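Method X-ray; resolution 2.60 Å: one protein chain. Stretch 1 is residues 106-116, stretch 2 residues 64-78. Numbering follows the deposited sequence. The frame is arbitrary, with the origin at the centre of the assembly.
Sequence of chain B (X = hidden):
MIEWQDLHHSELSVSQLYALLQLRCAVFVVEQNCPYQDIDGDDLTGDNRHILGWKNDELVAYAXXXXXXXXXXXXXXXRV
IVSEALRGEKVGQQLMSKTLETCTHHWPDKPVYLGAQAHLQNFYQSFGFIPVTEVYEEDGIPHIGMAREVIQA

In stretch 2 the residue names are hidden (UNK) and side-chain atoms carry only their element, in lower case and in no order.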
# COMPACT_ATOMS: atom_id res chain seq x y z
N HIS B 106 -26.75 3.75 -4.07
CA HIS B 106 -26.12 4.70 -4.98
C HIS B 106 -26.51 4.44 -6.43
O HIS B 106 -26.89 5.37 -7.16
CB HIS B 106 -24.60 4.66 -4.81
CG HIS B 106 -24.09 5.64 -3.80
ND1 HIS B 106 -24.25 5.46 -2.44
CD2 HIS B 106 -23.44 6.82 -3.95
CE1 HIS B 106 -23.71 6.48 -1.80
NE2 HIS B 106 -23.22 7.32 -2.69
N TRP B 107 -26.45 3.18 -6.88
CA TRP B 107 -26.76 2.83 -8.26
C TRP B 107 -27.79 1.70 -8.30
O TRP B 107 -27.46 0.56 -8.64
CB TRP B 107 -25.50 2.44 -9.02
CG TRP B 107 -24.46 3.48 -8.89
CD1 TRP B 107 -24.39 4.66 -9.57
CD2 TRP B 107 -23.35 3.46 -8.00
NE1 TRP B 107 -23.29 5.37 -9.17
CE2 TRP B 107 -22.63 4.66 -8.20
CE3 TRP B 107 -22.89 2.55 -7.05
CZ2 TRP B 107 -21.48 4.96 -7.48
CZ3 TRP B 107 -21.74 2.85 -6.34
CH2 TRP B 107 -21.04 4.04 -6.56
N PRO B 108 -29.05 1.99 -7.99
CA PRO B 108 -30.12 1.04 -8.30
C PRO B 108 -30.23 0.91 -9.81
O PRO B 108 -29.77 1.76 -10.57
CB PRO B 108 -31.37 1.68 -7.69
CG PRO B 108 -31.08 3.14 -7.73
CD PRO B 108 -29.59 3.29 -7.53
N ASP B 109 -30.85 -0.19 -10.25
CA ASP B 109 -30.99 -0.50 -11.68
C ASP B 109 -29.62 -0.66 -12.33
O ASP B 109 -29.40 -0.25 -13.47
CB ASP B 109 -31.82 0.57 -12.40
CG ASP B 109 -33.03 1.00 -11.60
OD1 ASP B 109 -33.54 0.18 -10.80
OD2 ASP B 109 -33.47 2.16 -11.75
N LYS B 110 -28.68 -1.26 -11.59
CA LYS B 110 -27.39 -1.69 -12.10
C LYS B 110 -27.02 -2.95 -11.32
O LYS B 110 -27.10 -2.95 -10.08
CB LYS B 110 -26.29 -0.64 -11.97
CG LYS B 110 -26.11 0.27 -13.17
CD LYS B 110 -24.73 0.91 -13.19
CE LYS B 110 -24.45 1.64 -14.50
NZ LYS B 110 -25.43 2.75 -14.73
N PRO B 111 -26.63 -4.02 -12.01
CA PRO B 111 -26.19 -5.22 -11.30
C PRO B 111 -24.80 -5.03 -10.70
O PRO B 111 -24.13 -4.02 -10.91
CB PRO B 111 -26.19 -6.30 -12.40
CG PRO B 111 -26.61 -5.59 -13.69
CD PRO B 111 -26.48 -4.13 -13.46
N VAL B 112 -24.39 -6.01 -9.91
CA VAL B 112 -23.14 -5.95 -9.16
C VAL B 112 -22.27 -7.12 -9.59
O VAL B 112 -22.68 -8.28 -9.45
CB VAL B 112 -23.38 -5.98 -7.64
CG1 VAL B 112 -22.13 -6.46 -6.92
CG2 VAL B 112 -23.79 -4.61 -7.15
N TYR B 113 -21.08 -6.84 -10.08
CA TYR B 113 -20.14 -7.88 -10.40
C TYR B 113 -19.15 -8.05 -9.26
O TYR B 113 -18.88 -7.12 -8.58
CB TYR B 113 -19.40 -7.56 -11.69
CG TYR B 113 -18.41 -8.62 -12.09
CD1 TYR B 113 -18.81 -9.71 -12.80
CD2 TYR B 113 -17.09 -8.55 -11.71
CE1 TYR B 113 -17.93 -10.69 -13.13
CE2 TYR B 113 -16.21 -9.53 -12.03
CZ TYR B 113 -16.64 -10.59 -12.75
OH TYR B 113 -15.80 -11.58 -13.09
N LEU B 114 -18.60 -9.24 -9.11
CA LEU B 114 -17.63 -9.47 -8.10
C LEU B 114 -16.67 -10.59 -8.45
O LEU B 114 -17.05 -11.68 -8.80
CB LEU B 114 -18.34 -9.74 -6.78
CG LEU B 114 -17.65 -10.22 -5.51
CD1 LEU B 114 -18.55 -9.89 -4.34
CD2 LEU B 114 -17.36 -11.70 -5.55
N GLY B 115 -15.40 -10.32 -8.37
CA GLY B 115 -14.43 -11.34 -8.66
C GLY B 115 -14.17 -12.07 -7.39
O GLY B 115 -14.05 -11.47 -6.37
N ALA B 116 -14.07 -13.37 -7.42
CA ALA B 116 -13.99 -14.09 -6.16
C ALA B 116 -13.05 -15.27 -6.30
O ALA B 116 -12.48 -15.53 -7.36
CB ALA B 116 -15.38 -14.57 -5.71
N UNK B 64 -14.12 -2.43 -1.40
CA UNK B 64 -14.18 -1.25 -2.25
C UNK B 64 -15.12 -1.51 -3.43
O UNK B 64 -15.35 -2.66 -3.83
c UNK B 64 -12.48 -1.32 -4.18
n UNK B 64 -8.96 -2.32 -7.21
c UNK B 64 -12.79 -0.84 -2.77
c UNK B 64 -9.38 -1.52 -6.24
n UNK B 64 -10.58 -1.68 -5.70
c UNK B 64 -11.10 -0.83 -4.63
n UNK B 64 -8.58 -0.54 -5.83
N UNK B 65 -15.66 -0.42 -3.96
CA UNK B 65 -16.71 -0.45 -4.96
C UNK B 65 -16.27 0.40 -6.14
O UNK B 65 -16.03 1.60 -5.98
c UNK B 65 -19.11 0.00 -5.44
c UNK B 65 -19.62 -0.13 -2.43
c UNK B 65 -18.43 -0.72 -3.14
c UNK B 65 -18.04 0.06 -4.39
N UNK B 66 -16.16 -0.21 -7.32
CA UNK B 66 -15.79 0.50 -8.53
C UNK B 66 -17.04 0.83 -9.35
O UNK B 66 -17.86 -0.05 -9.61
c UNK B 66 -14.80 -0.32 -9.36
c UNK B 66 -12.67 -1.64 -9.52
c UNK B 66 -12.82 0.25 -7.91
c UNK B 66 -13.58 -0.86 -8.60
N UNK B 67 -17.17 2.10 -9.72
CA UNK B 67 -18.24 2.57 -10.61
C UNK B 67 -17.53 3.10 -11.85
O UNK B 67 -17.13 4.26 -11.91
c UNK B 67 -21.80 3.62 -12.66
c UNK B 67 -20.15 4.23 -10.87
c UNK B 67 -19.11 3.63 -9.94
c UNK B 67 -21.10 3.16 -11.39
n UNK B 67 -21.24 2.98 -13.88
N UNK B 68 -17.42 2.26 -12.84
CA UNK B 68 -16.66 2.60 -14.00
C UNK B 68 -17.02 1.75 -15.21
O UNK B 68 -17.91 0.96 -15.15
o UNK B 68 -14.82 1.12 -13.44
c UNK B 68 -15.17 2.46 -13.71
N UNK B 69 -16.30 1.88 -16.30
CA UNK B 69 -15.33 2.93 -16.49
C UNK B 69 -16.26 4.00 -16.91
O UNK B 69 -16.38 4.27 -18.07
c UNK B 69 -13.34 1.46 -17.24
c UNK B 69 -14.33 2.58 -17.62
o UNK B 69 -12.67 0.93 -18.13
o UNK B 69 -13.21 1.12 -16.05
N UNK B 70 -17.01 4.54 -15.98
CA UNK B 70 -17.98 5.56 -16.31
C UNK B 70 -18.72 5.14 -17.59
O UNK B 70 -19.12 6.00 -18.34
c UNK B 70 -16.83 7.67 -15.51
c UNK B 70 -17.28 6.86 -16.70
o UNK B 70 -17.50 7.62 -14.48
o UNK B 70 -15.81 8.36 -15.62
N UNK B 71 -18.92 3.85 -17.79
CA UNK B 71 -19.46 3.21 -19.00
C UNK B 71 -20.70 2.34 -18.56
O UNK B 71 -21.10 2.33 -17.42
c UNK B 71 -18.48 2.12 -19.51
o UNK B 71 -20.01 1.72 -21.29
c UNK B 71 -18.85 1.53 -20.87
o UNK B 71 -17.98 0.87 -21.49
N UNK B 72 -21.26 1.58 -19.49
CA UNK B 72 -22.46 0.78 -19.20
C UNK B 72 -22.32 -0.34 -18.15
O UNK B 72 -23.26 -0.63 -17.41
c UNK B 72 -24.31 -1.93 -20.10
c UNK B 72 -25.27 0.26 -19.34
c UNK B 72 -23.04 0.20 -20.50
c UNK B 72 -24.43 -0.44 -20.40
N UNK B 73 -21.15 -0.97 -18.11
CA UNK B 73 -20.88 -2.15 -17.30
C UNK B 73 -21.24 -2.00 -15.82
O UNK B 73 -21.37 -0.86 -15.34
o UNK B 73 -17.42 -0.57 -19.75
c UNK B 73 -18.68 -2.22 -18.62
c UNK B 73 -17.97 -0.90 -18.68
c UNK B 73 -19.37 -2.43 -17.30
o UNK B 73 -17.93 -0.20 -17.65
N UNK B 74 -21.44 -3.10 -15.07
CA UNK B 74 -21.94 -2.97 -13.70
C UNK B 74 -21.08 -2.40 -12.58
O UNK B 74 -19.93 -2.00 -12.77
c UNK B 74 -22.28 -4.43 -13.41
c UNK B 74 -21.14 -5.16 -14.01
c UNK B 74 -20.88 -4.43 -15.31
N UNK B 75 -21.67 -2.38 -11.39
CA UNK B 75 -20.95 -2.07 -10.16
C UNK B 75 -20.03 -3.24 -9.82
O UNK B 75 -20.46 -4.41 -9.85
c UNK B 75 -23.08 -0.92 -9.50
c UNK B 75 -21.23 -1.17 -7.86
c UNK B 75 -21.93 -1.80 -9.02
N UNK B 76 -18.78 -2.95 -9.50
CA UNK B 76 -17.79 -3.97 -9.16
C UNK B 76 -17.53 -3.91 -7.67
O UNK B 76 -17.27 -2.83 -7.12
c UNK B 76 -16.49 -3.80 -9.96
c UNK B 76 -16.69 -4.24 -11.40
c UNK B 76 -15.35 -4.57 -9.29
N UNK B 77 -17.59 -5.07 -7.01
CA UNK B 77 -17.16 -5.23 -5.62
C UNK B 77 -15.85 -6.01 -5.63
O UNK B 77 -15.70 -6.97 -6.39
c UNK B 77 -19.50 -5.10 -4.69
c UNK B 77 -18.22 -5.94 -4.77
c UNK B 77 -17.70 -6.22 -3.37
c UNK B 77 -20.57 -5.75 -3.84
N UNK B 78 -14.91 -5.59 -4.79
CA UNK B 78 -13.63 -6.28 -4.71
C UNK B 78 -12.90 -5.90 -3.44
O UNK B 78 -13.33 -5.03 -2.68

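Position 64 carries three carbons, a nitrogen, then a carbon bearing two more nitrogens: a guanidinium, so R64. It stays clear of stretch 1. Position 65 has four carbons, forked at the first, one arm two carbons long; a methyl lies 4.0 Å from W107 CZ3. This is I65, its contact made by CG2. At 66, four carbons fork at the second, on a CA-to-CB bond that points away from stretch 1; no contact is made: L66. At 67, four carbons in a row end in nitrogen, and the chain runs over one face of the W107 indole, CB 3.7 Å from W107 CZ2. This is K67; its CD sits over the five-membered ring of W107, while NZ is too far out for more than a weak cation-pi attraction.

Position 68 holds one carbon and one oxygen: S68. Positions 69, 70 and 71 each have two carbons, the second carrying two oxygens, hence D69, D70 and D71; a cis peptide bond precedes D69. This turn barely meets stretch 1. Position 72 has four carbons forked at the second, and its backbone O lies 3.9 Å from K110 CE: L72. Position 73 has three carbons, the third with two oxygens: E73, whose OE1 accepts a hydrogen bond from D69 N (3.0 Å) within the turn.

At 74, three carbons close onto the backbone nitrogen; CB is 3.1 Å from P111 O, and the middle carbon of the three is 3.8 Å from Y113 CB: P74. Position 75 shows one carbon carrying two; one methyl is 4.2 Å from W107 CE3, the other 4.1 Å from K110 CB. This is V75. The same three-carbon fork recurs at 76, with a methyl 4.3 Å from Y113 CB: V76. At 77, four carbons fork at the first, and the tip of the longer arm is 3.5 Å from V112 CG1: I77. Position 78 has no side chain: G78.

The contact is a parallel strand pairing with a hydrophobic side. V75 N donates to P111 O (3.0 Å), Y113 N to V75 O (2.5 Å, notably short) and I77 N to Y113 O (2.9 Å), so alternate residues carry the backbone ladder. V112, L114, V75 and I77 share one sheet face, where V112 CG2 meets V75 CB at 3.9 Å and L114 CD1 meets I77 CG2 at 3.9 Å; Y113 and V76 take the other. Before the strand, W107 reaches I65, K67 and V75, spanning both arms of the hairpin. The rule to read here is that backbone bonds set register, aliphatic residues V112, L114, V75 and I77 pack one face, and a lysine's aliphatic length covers an indole.

Stretch 2 (64-78) RILKSDDDLEPVVIG
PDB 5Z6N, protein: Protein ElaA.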